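Local atomic coordinates of RE68036p (Drosophila melanogaster, PDB entry 1SQH), a protein that is of unknown function but belongs to an acetyltransferase clan and probably works as an acyltransferase, perhaps with glycine as the acyl acceptor. Residues R47-E51 and A52-R56; A204-F208 and N209-G213; A104-W107 and E108-Q112. All coordinates share one frame; numbering follows the deposited sequence.

Contacts 1 and 2 each follow the chain out of the C-terminal end of a helix, and the two helix ends meet. Their centres lie about 16 Å apart. Phe208 of contact 2 sits against contact 1, with its CE2 3.4 Å from Leu49 CD2 and its CZ 3.5 Å from Ile54 CD1. Contact 3 is a stretch of continuous helix, remote from both. Its centre is about 33 Å from that of contact 1 and about 36 Å from that of contact 2. Contacts 2 and 3 lie on opposite sides of the chain's centre. None of the three contacts includes a bound ligand.

Contact 1 of 3, residues R47-E51 and A52-R56; sequences RQLSE and AQIPR
Ile54 N reaches back to Leu49 O, and Gln53 N to Ser50 O. This is the Schellman motif that ends helix 34-51. The outer bond, Ile54 N to Leu49 O, is 3.2 Å long. It is close to straight, with an N-H...O angle of 161°, and the donor sits almost in line with the Leu49 C=O. The inner bond, Gln53 N to Ser50 O, is shorter at 2.7 Å but more bent. Its donor stands above the plane of the Ser50 carbonyl. Just before them, Ala52 N keeps the ordinary helical bond to Gln48 O, at 2.9 Å. So three carbonyls of the last turn each receive a backbone N-H.

The motif also brings two apolar side chains together. Leu49 CD2 and Ile54 CD1 meet at 4.0 Å, the two side chains crossing at a slant. Ile54 is extended beyond CG1, which carries CD1 out to the leucine. The methyl of Ala52 rests against the helix end, with its CB 3.4 Å from Gln48 O.

The Gln53 side chain bends at chi2, -81°, and folds back on the backbone. Its amide comes up obliquely against the carbonyl of Glu51, with Gln53 CD 3.0 Å from Glu51 O. Gln53 OE1 is 2.8 Å from Glu51 O. Both are acceptors, so the modelled orientation of the amide is doubtful there.

The turn itself depends on Gln53, the C-prime residue. Its phi is positive, 37°, and this left-handed backbone swings the chain back across the helix end. Further out, Leu49 also packs on Leu64 and Arg65, and Ile54 on His61, while both lean on Phe208 of helix 199-208. The departing loop is tied down by a salt bridge from Arg56 NH2 to Asp15 OD2.

Contact 2 of 3, residues A204-F208 and N209-G213; sequences ALVRF and NKSLG
Asn209 N bonds back to Leu205 O at 2.9 Å, a last helical bond of helix 199-208, before the backbone of Asn209 turns extended. The side chains of Leu205 and Asn209 then run side by side in the same direction, with Leu205 CD2 3.4 Å from Asn209 ND2. With chi1 at -112°, away from a staggered value, the Asn209 amide lies beside Leu205 and is held by bonds at both ends: OD1 accepts from Trp45 NE1, and ND2 donates to Asn229 O. A water also bridges the amide to the helix end, donating to Asn209 OD1 at 2.9 Å and to Phe208 O at 2.8 Å.

This is the link from the helix into strand 211-216 of the four-stranded antiparallel sheet. With an alanine here, Trp45 NE1 and Asn229 O would probably be left without these mates, and the bridging water would lose one anchor.

A second water joins helix and strand. It donates to Val206 O at 2.6 Å and to Asn209 O, and accepts from Ser211 OG at 2.8 Å. Ser211 OG also bonds with Leu179 N, and Asn209 O also accepts from Arg178 NH2. The extended Arg207 chain passes over one face of the Phe208 ring, toward its rim, with Arg207 CG 3.7 Å above the ring plane.

Contact 3 of 3, residues A104-W107 and E108-Q112; sequences AELW and ECLEQ
Trp107 O accepts from Glu111 N at 2.9 Å, one of four i+4 bonds that join 104-107 to 108-112 within helix 104-112. This helix is the crossover of a beta-alpha-beta unit between strands 91-96 and 123-128. Ala104 O takes Glu108 N at 2.8 Å, and Glu105 O takes Cys109 N at 3.2 Å. Leu106 O receives Leu110 N in its carbonyl plane, with an N-H...O angle of 162°.

The acidic side chains find their partners outside the helix. Glu105 OE2 bonds with Thr81 OG1, and Glu108 OE2 with His71 NE2. Glu111 has CG beside its backbone N, and this brings the chain past Trp107 O, with Glu111 OE1 3.1 Å from it, another acceptor. That closeness is probably offset by Arg134, which makes a salt bridge to Glu111 OE2 and a cation-pi contact with Trp107.

The apolar side packs on helix 129-141 and on Phe95 of strand 91-96. There Leu106 CD1 lies 4.1 Å from Leu110 CG. Trp107 has CG anti to its carbonyl carbon, chi1 -71°, which brings the indole to Leu110. Leu110 CD1 approaches the six-membered ring obliquely, 3.5 Å from Trp107 CZ3.

Contact 1 of 3, residues R47-E51 and A52-R56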
# COMPACT_ATOMS: atom_id res chain seq x y z
N ARG A 47 -10.27 -0.04 13.04
CA ARG A 47 -10.51 0.52 14.36
C ARG A 47 -10.96 1.99 14.27
O ARG A 47 -11.99 2.37 14.84
CB ARG A 47 -9.24 0.43 15.19
CG ARG A 47 -9.40 0.76 16.66
CD ARG A 47 -9.94 -0.44 17.42
NE ARG A 47 -9.88 -0.24 18.86
CZ ARG A 47 -10.27 -1.14 19.76
NH1 ARG A 47 -10.18 -0.87 21.06
NH2 ARG A 47 -10.76 -2.31 19.35
N GLN A 48 -10.19 2.80 13.54
CA GLN A 48 -10.50 4.22 13.39
C GLN A 48 -11.87 4.47 12.74
O GLN A 48 -12.72 5.15 13.30
CB GLN A 48 -9.43 4.91 12.54
CG GLN A 48 -8.00 4.72 13.01
CD GLN A 48 -7.00 5.28 12.01
OE1 GLN A 48 -7.03 6.48 11.70
NE2 GLN A 48 -6.11 4.43 11.50
N LEU A 49 -12.05 3.92 11.54
CA LEU A 49 -13.30 4.08 10.81
C LEU A 49 -14.49 3.64 11.66
O LEU A 49 -15.61 4.15 11.48
CB LEU A 49 -13.27 3.25 9.52
CG LEU A 49 -12.20 3.67 8.50
CD1 LEU A 49 -12.26 2.75 7.30
CD2 LEU A 49 -12.44 5.11 8.09
N SER A 50 -14.25 2.70 12.56
CA SER A 50 -15.28 2.20 13.46
C SER A 50 -15.66 3.31 14.45
O SER A 50 -16.82 3.71 14.53
CB SER A 50 -14.77 0.98 14.22
OG SER A 50 -15.73 0.52 15.15
N GLU A 51 -14.66 3.79 15.19
CA GLU A 51 -14.89 4.85 16.17
C GLU A 51 -15.46 6.09 15.51
O GLU A 51 -16.11 6.91 16.17
CB GLU A 51 -13.58 5.20 16.87
CG GLU A 51 -12.94 4.03 17.60
CD GLU A 51 -11.75 4.44 18.43
OE1 GLU A 51 -10.89 5.18 17.91
OE2 GLU A 51 -11.67 4.03 19.61
N ALA A 52 -15.21 6.25 14.21
CA ALA A 52 -15.71 7.39 13.46
C ALA A 52 -17.12 7.09 12.97
O ALA A 52 -17.65 7.77 12.09
CB ALA A 52 -14.79 7.67 12.26
N GLN A 53 -17.72 6.06 13.57
CA GLN A 53 -19.08 5.62 13.23
C GLN A 53 -19.42 5.71 11.75
O GLN A 53 -20.46 6.24 11.38
CB GLN A 53 -20.12 6.38 14.06
CG GLN A 53 -19.78 7.85 14.32
CD GLN A 53 -18.81 8.03 15.48
OE1 GLN A 53 -17.95 8.91 15.45
NE2 GLN A 53 -18.95 7.19 16.51
N ILE A 54 -18.54 5.18 10.91
CA ILE A 54 -18.75 5.18 9.47
C ILE A 54 -19.22 3.80 9.01
O ILE A 54 -18.47 2.82 9.07
CB ILE A 54 -17.44 5.55 8.71
CG1 ILE A 54 -16.97 6.95 9.13
CG2 ILE A 54 -17.67 5.51 7.20
CD1 ILE A 54 -15.71 7.39 8.46
N PRO A 55 -20.46 3.71 8.52
CA PRO A 55 -20.95 2.40 8.07
C PRO A 55 -20.01 1.72 7.07
O PRO A 55 -19.50 2.35 6.13
CB PRO A 55 -22.32 2.73 7.47
CG PRO A 55 -22.15 4.14 6.98
CD PRO A 55 -21.40 4.78 8.14
N ARG A 56 -19.78 0.42 7.27
CA ARG A 56 -18.93 -0.32 6.36
C ARG A 56 -19.58 -0.26 4.99
O ARG A 56 -20.79 -0.02 4.87
CB ARG A 56 -18.79 -1.78 6.81
CG ARG A 56 -18.22 -1.93 8.21
CD ARG A 56 -17.95 -3.38 8.53
NE ARG A 56 -17.17 -3.51 9.75
CZ ARG A 56 -16.50 -4.60 10.11
NH1 ARG A 56 -16.52 -5.69 9.34
NH2 ARG A 56 -15.81 -4.61 11.24

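Contact 2 of 3, residues A204-F208 and N209-G213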
# COMPACT_ATOMS: atom_id res chain seq x y z
N ALA A 204 -9.90 10.26 1.50
CA ALA A 204 -10.03 9.42 2.69
C ALA A 204 -8.68 9.39 3.43
O ALA A 204 -8.63 9.48 4.67
CB ALA A 204 -10.46 8.00 2.31
N LEU A 205 -7.60 9.28 2.66
CA LEU A 205 -6.25 9.26 3.22
C LEU A 205 -5.84 10.55 3.94
O LEU A 205 -5.15 10.51 4.96
CB LEU A 205 -5.23 8.94 2.12
CG LEU A 205 -5.10 7.48 1.70
CD1 LEU A 205 -4.17 7.34 0.50
CD2 LEU A 205 -4.57 6.68 2.88
N VAL A 206 -6.23 11.70 3.40
CA VAL A 206 -5.87 12.94 4.06
C VAL A 206 -6.64 13.01 5.37
O VAL A 206 -6.21 13.65 6.32
CB VAL A 206 -6.19 14.18 3.19
CG1 VAL A 206 -7.65 14.18 2.82
CG2 VAL A 206 -5.85 15.46 3.96
N ARG A 207 -7.77 12.32 5.42
CA ARG A 207 -8.60 12.34 6.62
C ARG A 207 -8.15 11.38 7.72
O ARG A 207 -8.02 11.79 8.89
CB ARG A 207 -10.06 12.03 6.26
CG ARG A 207 -10.98 12.05 7.47
CD ARG A 207 -12.42 11.74 7.13
NE ARG A 207 -13.25 11.73 8.33
CZ ARG A 207 -14.53 11.37 8.37
NH1 ARG A 207 -15.15 10.99 7.26
NH2 ARG A 207 -15.19 11.41 9.52
N PHE A 208 -7.91 10.12 7.36
CA PHE A 208 -7.52 9.10 8.34
C PHE A 208 -6.05 8.72 8.43
O PHE A 208 -5.65 8.02 9.37
CB PHE A 208 -8.36 7.86 8.10
CG PHE A 208 -9.79 8.05 8.47
CD1 PHE A 208 -10.15 8.14 9.82
CD2 PHE A 208 -10.77 8.21 7.50
CE1 PHE A 208 -11.48 8.38 10.18
CE2 PHE A 208 -12.10 8.45 7.86
CZ PHE A 208 -12.45 8.54 9.21
N ASN A 209 -5.24 9.17 7.48
CA ASN A 209 -3.81 8.86 7.49
C ASN A 209 -3.01 10.14 7.69
O ASN A 209 -3.55 11.24 7.59
CB ASN A 209 -3.41 8.20 6.16
CG ASN A 209 -3.02 6.73 6.31
OD1 ASN A 209 -3.40 6.07 7.29
ND2 ASN A 209 -2.27 6.21 5.35
N LYS A 210 -1.72 9.99 7.99
CA LYS A 210 -0.88 11.18 8.14
C LYS A 210 -0.45 11.62 6.74
O LYS A 210 -0.41 10.81 5.81
CB LYS A 210 0.37 10.88 8.99
CG LYS A 210 0.07 10.61 10.46
CD LYS A 210 1.36 10.38 11.24
CE LYS A 210 1.10 9.88 12.67
NZ LYS A 210 0.59 10.92 13.60
N SER A 211 -0.17 12.92 6.59
CA SER A 211 0.26 13.47 5.32
C SER A 211 1.07 14.74 5.58
O SER A 211 1.03 15.30 6.68
CB SER A 211 -0.95 13.80 4.44
OG SER A 211 -1.74 14.81 5.04
N LEU A 212 1.82 15.19 4.58
CA LEU A 212 2.62 16.40 4.72
C LEU A 212 2.72 17.15 3.40
O LEU A 212 2.96 16.55 2.35
CB LEU A 212 4.03 16.07 5.22
CG LEU A 212 4.23 15.77 6.71
CD1 LEU A 212 5.72 15.60 7.02
CD2 LEU A 212 3.67 16.93 7.53
N GLY A 213 2.53 18.46 3.46
CA GLY A 213 2.61 19.25 2.26
C GLY A 213 3.54 20.43 2.44
O GLY A 213 3.71 20.95 3.55
O HOH W 1 -3.65 13.50 6.54
O HOH W 2 -4.32 5.62 9.95

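Contact 3 of 3, residues A104-W107 and E108-Q112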
# COMPACT_ATOMS: atom_id res chain seq x y z
N ALA A 104 0.18 -25.33 -2.81
CA ALA A 104 -1.02 -25.89 -3.41
C ALA A 104 -2.31 -25.22 -2.91
O ALA A 104 -3.15 -24.77 -3.70
CB ALA A 104 -1.07 -27.39 -3.13
N GLU A 105 -2.46 -25.15 -1.59
CA GLU A 105 -3.63 -24.56 -0.97
C GLU A 105 -3.96 -23.19 -1.55
O GLU A 105 -5.12 -22.89 -1.84
CB GLU A 105 -3.43 -24.45 0.54
CG GLU A 105 -4.60 -23.84 1.28
CD GLU A 105 -4.46 -23.99 2.78
OE1 GLU A 105 -4.69 -25.12 3.28
OE2 GLU A 105 -4.11 -23.00 3.46
N LEU A 106 -2.94 -22.35 -1.70
CA LEU A 106 -3.13 -21.01 -2.24
C LEU A 106 -3.66 -21.04 -3.67
O LEU A 106 -4.69 -20.44 -3.97
CB LEU A 106 -1.81 -20.23 -2.21
CG LEU A 106 -1.79 -18.90 -2.98
CD1 LEU A 106 -2.76 -17.92 -2.35
CD2 LEU A 106 -0.37 -18.33 -2.97
N TRP A 107 -2.96 -21.75 -4.56
CA TRP A 107 -3.37 -21.81 -5.95
C TRP A 107 -4.72 -22.49 -6.12
O TRP A 107 -5.43 -22.24 -7.10
CB TRP A 107 -2.30 -22.51 -6.78
CG TRP A 107 -1.09 -21.66 -6.93
CD1 TRP A 107 0.14 -21.87 -6.38
CD2 TRP A 107 -1.01 -20.41 -7.62
NE1 TRP A 107 0.98 -20.83 -6.69
CE2 TRP A 107 0.30 -19.92 -7.45
CE3 TRP A 107 -1.92 -19.65 -8.37
CZ2 TRP A 107 0.73 -18.70 -8.01
CZ3 TRP A 107 -1.50 -18.44 -8.93
CH2 TRP A 107 -0.19 -17.98 -8.74
N GLU A 108 -5.07 -23.36 -5.18
CA GLU A 108 -6.36 -24.01 -5.24
C GLU A 108 -7.37 -22.86 -5.09
O GLU A 108 -8.37 -22.79 -5.81
CB GLU A 108 -6.50 -25.00 -4.09
CG GLU A 108 -7.63 -25.99 -4.24
CD GLU A 108 -7.48 -27.16 -3.29
OE1 GLU A 108 -6.42 -27.83 -3.35
OE2 GLU A 108 -8.40 -27.40 -2.47
N CYS A 109 -7.06 -21.95 -4.17
CA CYS A 109 -7.90 -20.79 -3.92
C CYS A 109 -8.00 -19.87 -5.13
O CYS A 109 -9.09 -19.55 -5.61
CB CYS A 109 -7.36 -19.98 -2.74
SG CYS A 109 -7.73 -20.64 -1.11
N LEU A 110 -6.84 -19.43 -5.62
CA LEU A 110 -6.81 -18.50 -6.74
C LEU A 110 -7.42 -19.04 -8.03
O LEU A 110 -8.03 -18.29 -8.78
CB LEU A 110 -5.37 -18.02 -7.00
CG LEU A 110 -4.66 -17.20 -5.91
CD1 LEU A 110 -3.30 -16.76 -6.45
CD2 LEU A 110 -5.48 -15.97 -5.52
N GLU A 111 -7.26 -20.34 -8.27
CA GLU A 111 -7.78 -20.96 -9.48
C GLU A 111 -9.27 -21.33 -9.42
O GLU A 111 -9.98 -21.21 -10.41
CB GLU A 111 -6.95 -22.20 -9.82
CG GLU A 111 -5.47 -21.92 -9.99
CD GLU A 111 -4.63 -23.18 -10.13
OE1 GLU A 111 -4.93 -24.17 -9.42
OE2 GLU A 111 -3.68 -23.19 -10.95
N GLN A 112 -9.73 -21.76 -8.25
CA GLN A 112 -11.13 -22.17 -8.10
C GLN A 112 -12.13 -21.09 -7.74
O GLN A 112 -13.34 -21.31 -7.84
CB GLN A 112 -11.25 -23.30 -7.07
CG GLN A 112 -10.79 -24.66 -7.58
CD GLN A 112 -10.94 -25.73 -6.53
OE1 GLN A 112 -12.01 -25.88 -5.93
NE2 GLN A 112 -9.88 -26.49 -6.30